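Local coordinates for Ice-binding protein 1 (Shewanella frigidimarina, PDB 6BG8), which adsorbs its bacterium onto ice, inhibits ice-crystal growth and lowers the freezing point of aqueous solutions below their melting point, this chain being the C-terminal ice-binding (DUF3494) domain, at residues A[16-22]-A[221-227]; A[30-34]-A[233-237]; A[115-121]-A[135-141]. All blocks are in the same frame, centred on the assembly; numbering follows the deposited sequence.

All three contacts join neighbouring coils of one beta-solenoid, at different places along it. Interactions 1 and 2 join the same two partners, an N-terminal coil and a C-terminal coil almost 200 residues further on, and they touch through packing of Met-16 on Ile-30. Interaction 1 is buried: backbone ladders and apolar side chains dominate. Interaction 2 is partly buried, with inner isoleucine and valine at one end and a lysine, a carbonyl and a water at the other. Interaction 3, whose centre lies about 25 Å from those of the others, joins residues close in sequence at the solenoid's end; there a carboxylate takes over much of the bonding.

Interaction 1 (A[16-22]-A[221-227]); sequences MLASQAI and FAVTDQV
Leu-17 and Phe-221 meet where two coils from opposite ends of the chain stack in parallel, the hallmark of the discontinuous beta-solenoid of DUF3494 ice-binding proteins. The leucine CB lies 3.5 Å from CD1 of the phenylalanine, and because CG stands anti to the backbone N (chi1 179°), CD2 packs against CD1 and CE1 of the same ring. Beneath them runs the parallel ladder: Ala-222 N donates to Leu-17 O (2.9 Å), and Ser-19 N to Ala-222 O (3.1 Å). On the other face, Ala-18 CB sits 4.0 Å from Val-227 CG2. At the corner Gln-20 N donates to Asp-225 O (2.7 Å), after which Val-227 N binds Ala-21 O (3.0 Å) on the next side of the coil.

Further out, Leu-95 of helix 84-103 covers both Leu-17 and Phe-221, and Phe-203 stacks on the Phe-221 ring. Ser-19 OG, which accepts from NE2 of the bent Gln-20 side chain, is also hydrogen-bonded to Asp-39, while Gln-20 OE1 pairs with Gln-40. One backbone amide is left over by the turn: Ala-21 N, buried here without a hydrogen-bond partner, is 3.7 Å from Asp-225 O.

Interaction 2 (A[30-34]-A[233-237]); sequences IVDGD and AVTKA
Ile-30 and Val-234 run alongside each other on the same face of adjacent parallel strands of the beta-solenoid, so that the N-terminal coil is packed against the last strand of the chain. Both branches of the isoleucine face the valine CB from one side: CG1 lies 4.1 Å from Val-234 CB, and CG2 is about as near. The outer end of the isoleucine is twisted well away from a staggered position (chi2 126°), and the residue also packs on Ala-15, Met-16 and Phe-48. Val-31 and Thr-235 turn to the opposite, partly exposed face.

Between the strands, Val-31 N donates to Val-234 O (2.8 Å) and Lys-236 N to Val-31 O (3.0 Å). The ladder then gives way to a side chain. Lys-236 sets out with CG trans to its own N (chi1 -174°) and extends through CG, then twists at the CG-CD bond (chi3 112°) and bends again at the next, curling around the carbonyl group of Asp-32. Its CD lies 3.4 Å from Asp-32 O, and NZ closes the curl with a 2.9 Å bond to that same oxygen, tilted somewhat from the carbonyl plane. The absence of a side chain at Gly-33 lets the aliphatic stem pass close, CD being 3.7 Å from Gly-33 CA. A second, weak bond from NZ goes to Ala-237 O.

The ammonium group thus serves backbone carbonyls and makes no salt bridge with the nearby aspartate, whose OD2 is 6.3 Å from Lys-236 NZ. Asp-32 has other work: OD1 is hydrogen-bonded to Asn-62, and OD2 accepts from a water. That water links the loop at Asp-32 to the end of strand 233-236 by donating also to Lys-236 O, 2.8 Å away.

Interaction 3 (A[115-121]-A[135-141]); sequences CPIELGN and VTLQTGT
Glu-118 folds its carboxylate back over Thr-136 and the turn at 138-139 through two torsions: CG leaves trans to the backbone N (chi1 170°), and a sharp bend follows about the CB-CG bond (chi2 61°). Thr-136 OG1 lies between its own N and carbonyl carbon (chi1 49°), from where it donates to Glu-118 OE1 (2.8 Å), arriving from above the carboxylate plane. The other oxygen gathers three backbone amides. Gln-138 N reaches OE2 on its syn lone pair (2.9 Å), almost straight; Thr-139 N comes from well above the plane (3.1 Å); and Gly-120 N, from the glutamate's own loop, approaches OE2 on the anti side (2.8 Å). A water donates to OE1 and accepts from Gln-138 NE2, joining the rim of this site to the glutamine.

Beside it the backbones are bridged once, with Thr-136 N bonded to Ile-117 O (2.8 Å) and Leu-119 N to Thr-136 O (2.9 Å). On the inward side Leu-119 CD1 presses on Val-135 CG1 at 3.5 Å, and Leu-137 CD1 lies against Gly-120. Leu-124 and Ile-158 of neighbouring strands extend this apolar layer.

The loop 115-121 thus lies along strand 135-137, an edge strand of its sheet within this chain, at one end of the beta-solenoid. Beyond the single backbone bridge, one carboxylate ties the loop to the turn, its OE2 taking three backbone amides, and so many donors would be expected to favour the ionised form of Glu-118.

Interaction 1 (A[16-22]-A[221-227])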
ATOM      1  N   MET A  16       4.200   2.982  -4.209  1.00  6.65           N
ATOM      2  CA  MET A  16       2.986   3.777  -4.130  1.00  8.20           C
ATOM      3  C   MET A  16       2.386   3.917  -5.516  1.00  6.59           C
ATOM      4  O   MET A  16       3.103   4.143  -6.495  1.00  6.99           O
ATOM      5  CB  MET A  16       3.262   5.165  -3.545  1.00  9.35           C
ATOM      6  CG  MET A  16       3.941   5.123  -2.191  1.00  9.09           C
ATOM      7  SD  MET A  16       4.143   6.749  -1.431  1.00 15.29           S
ATOM      8  CE  MET A  16       4.972   7.673  -2.695  1.00 19.53           C
ATOM      9  N   LEU A  17       1.066   3.797  -5.586  1.00  5.93           N
ATOM     10  CA  LEU A  17       0.365   3.856  -6.862  1.00  4.77           C
ATOM     11  C   LEU A  17      -1.028   4.408  -6.621  1.00  5.08           C
ATOM     12  O   LEU A  17      -1.743   3.920  -5.742  1.00  7.39           O
ATOM     13  CB  LEU A  17       0.283   2.465  -7.503  1.00  6.73           C
ATOM     14  CG  LEU A  17      -0.450   2.314  -8.841  1.00  7.64           C
ATOM     15  CD1 LEU A  17       0.346   2.961  -9.976  1.00  4.91           C
ATOM     16  CD2 LEU A  17      -0.709   0.842  -9.155  1.00  7.87           C
ATOM     17  N   ALA A  18      -1.419   5.411  -7.402  1.00  5.78           N
ATOM     18  CA  ALA A  18      -2.715   6.041  -7.218  1.00  6.85           C
ATOM     19  C   ALA A  18      -3.332   6.365  -8.571  1.00  4.77           C
ATOM     20  O   ALA A  18      -2.637   6.517  -9.576  1.00  5.42           O
ATOM     21  CB  ALA A  18      -2.601   7.318  -6.371  1.00  9.01           C
ATOM     22  N   SER A  19      -4.662   6.466  -8.577  1.00  7.57           N
ATOM     23  CA  SER A  19      -5.377   6.904  -9.771  1.00  5.90           C
ATOM     24  C   SER A  19      -5.113   8.376 -10.074  1.00  7.67           C
ATOM     25  O   SER A  19      -4.833   8.743 -11.223  1.00  5.17           O
ATOM     26  CB  SER A  19      -6.876   6.660  -9.594  1.00  7.20           C
ATOM     27  OG  SER A  19      -7.623   7.316 -10.604  1.00  5.68           O
ATOM     28  N   GLN A  20      -5.214   9.244  -9.067  1.00  4.72           N
ATOM     29  CA  GLN A  20      -5.310  10.683  -9.317  1.00  6.35           C
ATOM     30  C   GLN A  20      -4.052  11.456  -8.968  1.00  9.81           C
ATOM     31  O   GLN A  20      -3.635  12.328  -9.736  1.00  7.26           O
ATOM     32  CB  GLN A  20      -6.482  11.284  -8.525  1.00  4.97           C
ATOM     33  CG  GLN A  20      -7.857  10.817  -8.984  1.00  4.58           C
ATOM     34  CD  GLN A  20      -8.135  11.191 -10.407  1.00  4.88           C
ATOM     35  OE1 GLN A  20      -8.205  12.374 -10.739  1.00 10.13           O
ATOM     36  NE2 GLN A  20      -8.314  10.183 -11.264  1.00  6.86           N
ATOM     37  N   ALA A  21      -3.431  11.165  -7.831  1.00  4.56           N
ATOM     38  CA  ALA A  21      -2.319  11.995  -7.373  1.00  2.77           C
ATOM     39  C   ALA A  21      -1.533  11.263  -6.299  1.00  8.02           C
ATOM     40  O   ALA A  21      -2.074  10.433  -5.564  1.00  6.66           O
ATOM     41  CB  ALA A  21      -2.808  13.342  -6.822  1.00  7.61           C
ATOM     42  N   ILE A  22      -0.246  11.588  -6.224  1.00  6.62           N
ATOM     43  CA  ILE A  22       0.600  11.226  -5.091  1.00  6.40           C
ATOM     44  C   ILE A  22       1.267  12.509  -4.631  1.00  8.54           C
ATOM     45  O   ILE A  22       1.878  13.217  -5.442  1.00  8.07           O
ATOM     46  CB  ILE A  22       1.651  10.166  -5.447  1.00  5.79           C
ATOM     47  CG1 ILE A  22       0.961   8.849  -5.818  1.00  4.44           C
ATOM     48  CG2 ILE A  22       2.595   9.953  -4.258  1.00  6.73           C
ATOM     49  CD1 ILE A  22       1.898   7.820  -6.429  1.00  8.20           C
ATOM     50  N   PHE A 221      -1.597   1.785  -2.144  1.00  5.33           N
ATOM     51  CA  PHE A 221      -2.397   1.872  -3.362  1.00  7.10           C
ATOM     52  C   PHE A 221      -3.684   2.632  -3.073  1.00  8.22           C
ATOM     53  O   PHE A 221      -4.408   2.293  -2.130  1.00  6.82           O
ATOM     54  CB  PHE A 221      -2.773   0.480  -3.906  1.00  8.48           C
ATOM     55  CG  PHE A 221      -1.601  -0.367  -4.327  1.00 12.45           C
ATOM     56  CD1 PHE A 221      -0.990  -0.169  -5.550  1.00 20.40           C
ATOM     57  CD2 PHE A 221      -1.149  -1.403  -3.518  1.00 11.33           C
ATOM     58  CE1 PHE A 221       0.078  -0.959  -5.944  1.00 17.94           C
ATOM     59  CE2 PHE A 221      -0.076  -2.193  -3.907  1.00 15.76           C
ATOM     60  CZ  PHE A 221       0.535  -1.972  -5.124  1.00 12.72           C
ATOM     61  N   ALA A 222      -3.993   3.627  -3.909  1.00  6.26           N
ATOM     62  CA  ALA A 222      -5.290   4.298  -3.887  1.00  7.27           C
ATOM     63  C   ALA A 222      -5.957   4.027  -5.231  1.00  6.97           C
ATOM     64  O   ALA A 222      -5.517   4.549  -6.259  1.00  6.89           O
ATOM     65  CB  ALA A 222      -5.135   5.796  -3.616  1.00  7.72           C
ATOM     66  N   VAL A 223      -7.000   3.193  -5.232  1.00  5.82           N
ATOM     67  CA  VAL A 223      -7.535   2.691  -6.498  1.00  5.93           C
ATOM     68  C   VAL A 223      -8.189   3.807  -7.304  1.00  7.89           C
ATOM     69  O   VAL A 223      -8.036   3.863  -8.529  1.00  8.37           O
ATOM     70  CB  VAL A 223      -8.510   1.527  -6.250  1.00  6.81           C
ATOM     71  CG1 VAL A 223      -9.100   1.048  -7.582  1.00  9.91           C
ATOM     72  CG2 VAL A 223      -7.796   0.377  -5.535  1.00  9.64           C
ATOM     73  N   THR A 224      -8.942   4.699  -6.649  1.00  7.47           N
ATOM     74  CA  THR A 224      -9.677   5.725  -7.376  1.00  7.09           C
ATOM     75  C   THR A 224      -9.280   7.153  -7.039  1.00  7.42           C
ATOM     76  O   THR A 224      -9.730   8.068  -7.734  1.00 11.08           O
ATOM     77  CB  THR A 224     -11.197   5.594  -7.164  1.00  9.83           C
ATOM     78  OG1 THR A 224     -11.539   5.898  -5.803  1.00 12.02           O
ATOM     79  CG2 THR A 224     -11.666   4.198  -7.515  1.00  9.11           C
ATOM     80  N   ASP A 225      -8.462   7.384  -6.015  1.00  6.77           N
ATOM     81  CA  ASP A 225      -8.080   8.763  -5.733  1.00  5.20           C
ATOM     82  C   ASP A 225      -6.578   8.881  -5.515  1.00  7.43           C
ATOM     83  O   ASP A 225      -5.811   8.702  -6.464  1.00  8.43           O
ATOM     84  CB  ASP A 225      -8.862   9.315  -4.541  1.00  9.04           C
ATOM     85  CG  ASP A 225      -8.764  10.831  -4.429  1.00 11.28           C
ATOM     86  OD1 ASP A 225      -8.300  11.476  -5.399  1.00 11.06           O
ATOM     87  OD2 ASP A 225      -9.125  11.372  -3.365  1.00 12.32           O
ATOM     88  N   GLN A 226      -6.135   9.147  -4.283  1.00  8.13           N
ATOM     89  CA  GLN A 226      -4.793   9.679  -4.091  1.00  5.62           C
ATOM     90  C   GLN A 226      -4.085   9.008  -2.920  1.00  6.98           C
ATOM     91  O   GLN A 226      -4.706   8.509  -1.984  1.00  7.46           O
ATOM     92  CB  GLN A 226      -4.827  11.193  -3.842  1.00  6.26           C
ATOM     93  CG  GLN A 226      -5.549  11.574  -2.558  1.00  8.24           C
ATOM     94  CD  GLN A 226      -5.584  13.067  -2.325  1.00 10.54           C
ATOM     95  OE1 GLN A 226      -4.955  13.831  -3.057  1.00 11.22           O
ATOM     96  NE2 GLN A 226      -6.334  13.496  -1.312  1.00 10.74           N
ATOM     97  N   VAL A 227      -2.759   9.056  -2.962  1.00  7.42           N
ATOM     98  CA  VAL A 227      -1.930   8.725  -1.809  1.00  5.43           C
ATOM     99  C   VAL A 227      -1.253  10.009  -1.356  1.00  9.91           C
ATOM    100  O   VAL A 227      -0.573  10.668  -2.150  1.00  6.11           O
ATOM    101  CB  VAL A 227      -0.878   7.654  -2.136  1.00  6.01           C
ATOM    102  CG1 VAL A 227      -0.019   7.386  -0.905  1.00  6.14           C
ATOM    103  CG2 VAL A 227      -1.525   6.361  -2.625  1.00  7.00           C
TER

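Interaction 2 (A[30-34]-A[233-237])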
ATOM      1  N   ILE A  30      11.291   7.586   0.306  1.00  9.41           N
ATOM      2  CA  ILE A  30      10.703   6.363  -0.236  1.00  9.87           C
ATOM      3  C   ILE A  30      11.820   5.520  -0.841  1.00  8.09           C
ATOM      4  O   ILE A  30      12.727   6.056  -1.487  1.00  9.36           O
ATOM      5  CB  ILE A  30       9.607   6.677  -1.274  1.00  9.73           C
ATOM      6  CG1 ILE A  30       8.580   7.645  -0.677  1.00 11.38           C
ATOM      7  CG2 ILE A  30       8.913   5.398  -1.748  1.00  6.62           C
ATOM      8  CD1 ILE A  30       8.353   8.867  -1.509  1.00 17.75           C
ATOM      9  N   VAL A  31      11.761   4.199  -0.617  1.00  8.75           N
ATOM     10  CA  VAL A  31      12.860   3.292  -0.941  1.00  7.35           C
ATOM     11  C   VAL A  31      12.330   2.007  -1.576  1.00  8.12           C
ATOM     12  O   VAL A  31      11.308   1.462  -1.142  1.00 10.55           O
ATOM     13  CB  VAL A  31      13.685   2.949   0.321  1.00 12.10           C
ATOM     14  CG1 VAL A  31      14.828   2.018  -0.024  1.00 17.40           C
ATOM     15  CG2 VAL A  31      14.211   4.210   0.988  1.00 14.46           C
ATOM     16  N   ASP A  32      13.030   1.534  -2.611  1.00  8.95           N
ATOM     17  CA  ASP A  32      12.938   0.172  -3.153  1.00  8.20           C
ATOM     18  C   ASP A  32      11.651  -0.091  -3.926  1.00 10.73           C
ATOM     19  O   ASP A  32      11.313  -1.252  -4.184  1.00  9.76           O
ATOM     20  CB  ASP A  32      13.088  -0.889  -2.051  1.00  9.01           C
ATOM     21  CG  ASP A  32      14.511  -0.984  -1.512  1.00 15.72           C
ATOM     22  OD1 ASP A  32      15.452  -0.550  -2.209  1.00 10.41           O
ATOM     23  OD2 ASP A  32      14.692  -1.516  -0.394  1.00 16.09           O
ATOM     24  N   GLY A  33      10.918   0.951  -4.306  1.00  8.82           N
ATOM     25  CA  GLY A  33       9.736   0.770  -5.127  1.00 10.56           C
ATOM     26  C   GLY A  33       9.526   1.971  -6.022  1.00  8.71           C
ATOM     27  O   GLY A  33      10.091   3.044  -5.800  1.00 10.74           O
ATOM     28  N   ASP A  34       8.681   1.780  -7.026  1.00  9.28           N
ATOM     29  CA  ASP A  34       8.326   2.819  -7.984  1.00  6.38           C
ATOM     30  C   ASP A  34       7.118   3.626  -7.506  1.00  7.12           C
ATOM     31  O   ASP A  34       6.371   3.215  -6.617  1.00  7.42           O
ATOM     32  CB  ASP A  34       8.011   2.193  -9.347  1.00  7.00           C
ATOM     33  CG  ASP A  34       9.224   1.559  -9.991  1.00 10.41           C
ATOM     34  OD1 ASP A  34      10.343   2.067  -9.781  1.00  8.96           O
ATOM     35  OD2 ASP A  34       9.064   0.549 -10.698  1.00  9.19           O
ATOM     36  N   ALA A 233       8.746   7.850   6.014  1.00  5.83           N
ATOM     37  CA  ALA A 233       9.668   6.866   5.468  1.00  7.34           C
ATOM     38  C   ALA A 233       8.851   5.687   4.959  1.00  8.28           C
ATOM     39  O   ALA A 233       8.194   4.999   5.744  1.00 13.09           O
ATOM     40  CB  ALA A 233      10.671   6.408   6.522  1.00  9.36           C
ATOM     41  N   VAL A 234       8.903   5.444   3.655  1.00  8.80           N
ATOM     42  CA  VAL A 234       8.143   4.373   3.023  1.00 11.38           C
ATOM     43  C   VAL A 234       9.129   3.428   2.359  1.00 10.36           C
ATOM     44  O   VAL A 234       9.903   3.842   1.489  1.00  7.90           O
ATOM     45  CB  VAL A 234       7.139   4.921   1.999  1.00 10.54           C
ATOM     46  CG1 VAL A 234       6.377   3.775   1.345  1.00  6.05           C
ATOM     47  CG2 VAL A 234       6.194   5.909   2.669  1.00  8.19           C
ATOM     48  N   THR A 235       9.104   2.161   2.759  1.00  8.73           N
ATOM     49  CA  THR A 235       9.960   1.146   2.165  1.00  9.92           C
ATOM     50  C   THR A 235       9.088   0.066   1.555  1.00 13.53           C
ATOM     51  O   THR A 235       8.214  -0.480   2.238  1.00  9.74           O
ATOM     52  CB  THR A 235      10.894   0.539   3.205  1.00  8.65           C
ATOM     53  OG1 THR A 235      11.689   1.583   3.792  1.00 12.19           O
ATOM     54  CG2 THR A 235      11.789  -0.508   2.554  1.00 12.42           C
ATOM     55  N   LYS A 236       9.306  -0.226   0.273  1.00  9.39           N
ATOM     56  CA  LYS A 236       8.517  -1.269  -0.366  1.00  9.91           C
ATOM     57  C   LYS A 236       8.904  -2.624   0.199  1.00 12.45           C
ATOM     58  O   LYS A 236      10.089  -2.925   0.370  1.00 10.97           O
ATOM     59  CB  LYS A 236       8.713  -1.268  -1.880  1.00 10.54           C
ATOM     60  CG  LYS A 236       7.788  -2.268  -2.586  1.00 13.85           C
ATOM     61  CD  LYS A 236       8.048  -2.337  -4.075  1.00 13.07           C
ATOM     62  CE  LYS A 236       8.646  -3.663  -4.477  1.00 19.38           C
ATOM     63  NZ  LYS A 236       9.994  -3.839  -3.892  1.00 21.13           N
ATOM     64  N   ALA A 237       7.894  -3.446   0.482  1.00 12.96           N
ATOM     65  CA  ALA A 237       8.153  -4.798   0.952  1.00 18.66           C
ATOM     66  C   ALA A 237       8.830  -5.608  -0.144  1.00 20.92           C
ATOM     67  O   ALA A 237       8.495  -5.489  -1.326  1.00 27.83           O
ATOM     68  CB  ALA A 237       6.851  -5.464   1.391  1.00 20.09           C
TER
HETATM   69  O   HOH W   1      12.807  -3.343   0.531  1.00 24.26           O

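Interaction 3 (A[115-121]-A[135-141])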
ATOM      1  N   CYS A 115     -13.188  -9.445  11.712  1.00  7.71           N
ATOM      2  CA  CYS A 115     -12.213  -8.404  12.018  1.00  8.61           C
ATOM      3  C   CYS A 115     -12.761  -7.534  13.139  1.00  7.42           C
ATOM      4  O   CYS A 115     -13.820  -6.913  12.964  1.00  9.11           O
ATOM      5  CB  CYS A 115     -11.927  -7.542  10.794  1.00  4.38           C
ATOM      6  SG  CYS A 115     -10.599  -6.305  11.071  1.00  9.86           S
ATOM      7  N   PRO A 116     -12.090  -7.455  14.285  1.00  6.91           N
ATOM      8  CA  PRO A 116     -12.534  -6.531  15.337  1.00  8.00           C
ATOM      9  C   PRO A 116     -12.488  -5.094  14.848  1.00 10.68           C
ATOM     10  O   PRO A 116     -11.655  -4.727  14.024  1.00  9.17           O
ATOM     11  CB  PRO A 116     -11.518  -6.757  16.461  1.00  8.81           C
ATOM     12  CG  PRO A 116     -10.979  -8.141  16.196  1.00 14.46           C
ATOM     13  CD  PRO A 116     -10.915  -8.235  14.701  1.00  9.23           C
ATOM     14  N   ILE A 117     -13.385  -4.264  15.382  1.00  8.50           N
ATOM     15  CA  ILE A 117     -13.384  -2.868  14.935  1.00  7.04           C
ATOM     16  C   ILE A 117     -12.313  -2.033  15.618  1.00  7.41           C
ATOM     17  O   ILE A 117     -12.044  -0.907  15.173  1.00  8.45           O
ATOM     18  CB  ILE A 117     -14.770  -2.217  15.107  1.00  9.90           C
ATOM     19  CG1 ILE A 117     -15.231  -2.263  16.565  1.00 10.97           C
ATOM     20  CG2 ILE A 117     -15.772  -2.911  14.184  1.00  9.05           C
ATOM     21  CD1 ILE A 117     -16.478  -1.428  16.848  1.00 11.00           C
ATOM     22  N   GLU A 118     -11.693  -2.547  16.681  1.00  6.09           N
ATOM     23  CA  GLU A 118     -10.481  -1.971  17.248  1.00  9.10           C
ATOM     24  C   GLU A 118      -9.413  -3.055  17.284  1.00 10.44           C
ATOM     25  O   GLU A 118      -9.639  -4.136  17.841  1.00 11.66           O
ATOM     26  CB  GLU A 118     -10.725  -1.409  18.657  1.00  6.55           C
ATOM     27  CG  GLU A 118      -9.437  -1.013  19.407  1.00  8.96           C
ATOM     28  CD  GLU A 118      -8.642   0.078  18.697  1.00 10.37           C
ATOM     29  OE1 GLU A 118      -9.257   1.076  18.274  1.00  9.49           O
ATOM     30  OE2 GLU A 118      -7.399  -0.046  18.576  1.00  8.43           O
ATOM     31  N   LEU A 119      -8.257  -2.774  16.681  1.00  8.11           N
ATOM     32  CA  LEU A 119      -7.187  -3.757  16.556  1.00  7.29           C
ATOM     33  C   LEU A 119      -6.055  -3.547  17.556  1.00  8.27           C
ATOM     34  O   LEU A 119      -5.143  -4.381  17.628  1.00  7.72           O
ATOM     35  CB  LEU A 119      -6.630  -3.752  15.124  1.00  8.34           C
ATOM     36  CG  LEU A 119      -7.583  -4.255  14.036  1.00  8.70           C
ATOM     37  CD1 LEU A 119      -7.021  -4.026  12.637  1.00 12.11           C
ATOM     38  CD2 LEU A 119      -7.900  -5.725  14.241  1.00  7.44           C
ATOM     39  N   GLY A 120      -6.094  -2.476  18.347  1.00  8.04           N
ATOM     40  CA  GLY A 120      -5.058  -2.262  19.341  1.00  7.89           C
ATOM     41  C   GLY A 120      -5.095  -3.294  20.456  1.00  6.13           C
ATOM     42  O   GLY A 120      -6.148  -3.813  20.827  1.00 11.29           O
ATOM     43  N   ASN A 121      -3.904  -3.597  20.981  1.00  9.10           N
ATOM     44  CA  ASN A 121      -3.693  -4.523  22.101  1.00  9.26           C
ATOM     45  C   ASN A 121      -4.106  -5.952  21.765  1.00 15.05           C
ATOM     46  O   ASN A 121      -4.332  -6.768  22.668  1.00 16.71           O
ATOM     47  CB  ASN A 121      -4.412  -4.049  23.370  1.00 14.01           C
ATOM     48  CG  ASN A 121      -3.836  -2.760  23.917  1.00 13.91           C
ATOM     49  OD1 ASN A 121      -2.623  -2.529  23.863  1.00 20.23           O
ATOM     50  ND2 ASN A 121      -4.703  -1.907  24.450  1.00 19.98           N
ATOM     51  N   VAL A 135     -12.626   0.337  10.924  1.00  5.64           N
ATOM     52  CA  VAL A 135     -11.692  -0.269  11.867  1.00  5.23           C
ATOM     53  C   VAL A 135     -10.702   0.788  12.335  1.00  7.00           C
ATOM     54  O   VAL A 135     -10.183   1.569  11.529  1.00  6.65           O
ATOM     55  CB  VAL A 135     -10.930  -1.460  11.257  1.00  5.93           C
ATOM     56  CG1 VAL A 135      -9.851  -1.944  12.233  1.00  5.41           C
ATOM     57  CG2 VAL A 135     -11.887  -2.582  10.887  1.00  7.21           C
ATOM     58  N   THR A 136     -10.428   0.805  13.633  1.00  8.19           N
ATOM     59  CA  THR A 136      -9.389   1.660  14.175  1.00  7.14           C
ATOM     60  C   THR A 136      -8.302   0.809  14.813  1.00  7.26           C
ATOM     61  O   THR A 136      -8.558  -0.296  15.304  1.00  8.45           O
ATOM     62  CB  THR A 136      -9.953   2.657  15.196  1.00  6.37           C
ATOM     63  OG1 THR A 136     -10.785   1.964  16.136  1.00  9.19           O
ATOM     64  CG2 THR A 136     -10.772   3.723  14.477  1.00  6.13           C
ATOM     65  N   LEU A 137      -7.080   1.340  14.779  1.00  7.54           N
ATOM     66  CA  LEU A 137      -5.917   0.742  15.430  1.00  9.50           C
ATOM     67  C   LEU A 137      -5.305   1.869  16.252  1.00 10.21           C
ATOM     68  O   LEU A 137      -4.460   2.612  15.750  1.00  7.19           O
ATOM     69  CB  LEU A 137      -4.948   0.165  14.401  1.00  8.78           C
ATOM     70  CG  LEU A 137      -3.533  -0.244  14.821  1.00  8.92           C
ATOM     71  CD1 LEU A 137      -3.518  -0.985  16.155  1.00  9.45           C
ATOM     72  CD2 LEU A 137      -2.925  -1.099  13.721  1.00 11.42           C
ATOM     73  N   GLN A 138      -5.756   2.023  17.499  1.00  7.98           N
ATOM     74  CA  GLN A 138      -5.314   3.175  18.278  1.00 10.44           C
ATOM     75  C   GLN A 138      -5.145   2.912  19.773  1.00 10.70           C
ATOM     76  O   GLN A 138      -4.429   3.659  20.444  1.00  9.75           O
ATOM     77  CB  GLN A 138      -6.279   4.348  18.079  1.00  8.83           C
ATOM     78  CG  GLN A 138      -7.736   4.073  18.420  1.00 10.00           C
ATOM     79  CD  GLN A 138      -8.648   5.159  17.863  1.00 10.98           C
ATOM     80  OE1 GLN A 138      -8.182   6.109  17.230  1.00 12.19           O
ATOM     81  NE2 GLN A 138      -9.955   5.000  18.059  1.00  9.04           N
ATOM     82  N   THR A 139      -5.793   1.883  20.324  1.00  9.67           N
ATOM     83  CA  THR A 139      -5.650   1.689  21.766  1.00  9.29           C
ATOM     84  C   THR A 139      -4.285   1.146  22.144  1.00 12.44           C
ATOM     85  O   THR A 139      -3.926   1.169  23.327  1.00 13.13           O
ATOM     86  CB  THR A 139      -6.734   0.755  22.298  1.00 12.17           C
ATOM     87  OG1 THR A 139      -6.635  -0.516  21.640  1.00  8.58           O
ATOM     88  CG2 THR A 139      -8.106   1.347  22.053  1.00 15.00           C
ATOM     89  N   GLY A 140      -3.523   0.665  21.172  1.00  7.93           N
ATOM     90  CA  GLY A 140      -2.251   0.036  21.456  1.00 10.73           C
ATOM     91  C   GLY A 140      -1.691  -0.552  20.181  1.00  6.91           C
ATOM     92  O   GLY A 140      -2.056  -0.141  19.081  1.00  7.92           O
ATOM     93  N   THR A 141      -0.828  -1.539  20.354  1.00  8.16           N
ATOM     94  CA  THR A 141      -0.118  -2.161  19.251  1.00  8.02           C
ATOM     95  C   THR A 141      -0.904  -3.362  18.751  1.00  7.99           C
ATOM     96  O   THR A 141      -1.448  -4.132  19.545  1.00  7.67           O
ATOM     97  CB  THR A 141       1.267  -2.615  19.717  1.00  8.97           C
ATOM     98  OG1 THR A 141       2.061  -1.467  20.032  1.00 10.49           O
ATOM     99  CG2 THR A 141       1.964  -3.440  18.646  1.00 11.03           C
TER
HETATM  100  O   HOH W   2     -10.853   2.615  19.828  1.00 17.68           O
HETATM  101  O   HOH W   3      -8.593  -2.169  22.705  1.00 15.51           O
HETATM  102  O   HOH W   4      -0.247  -2.531  23.047  1.00 16.89           O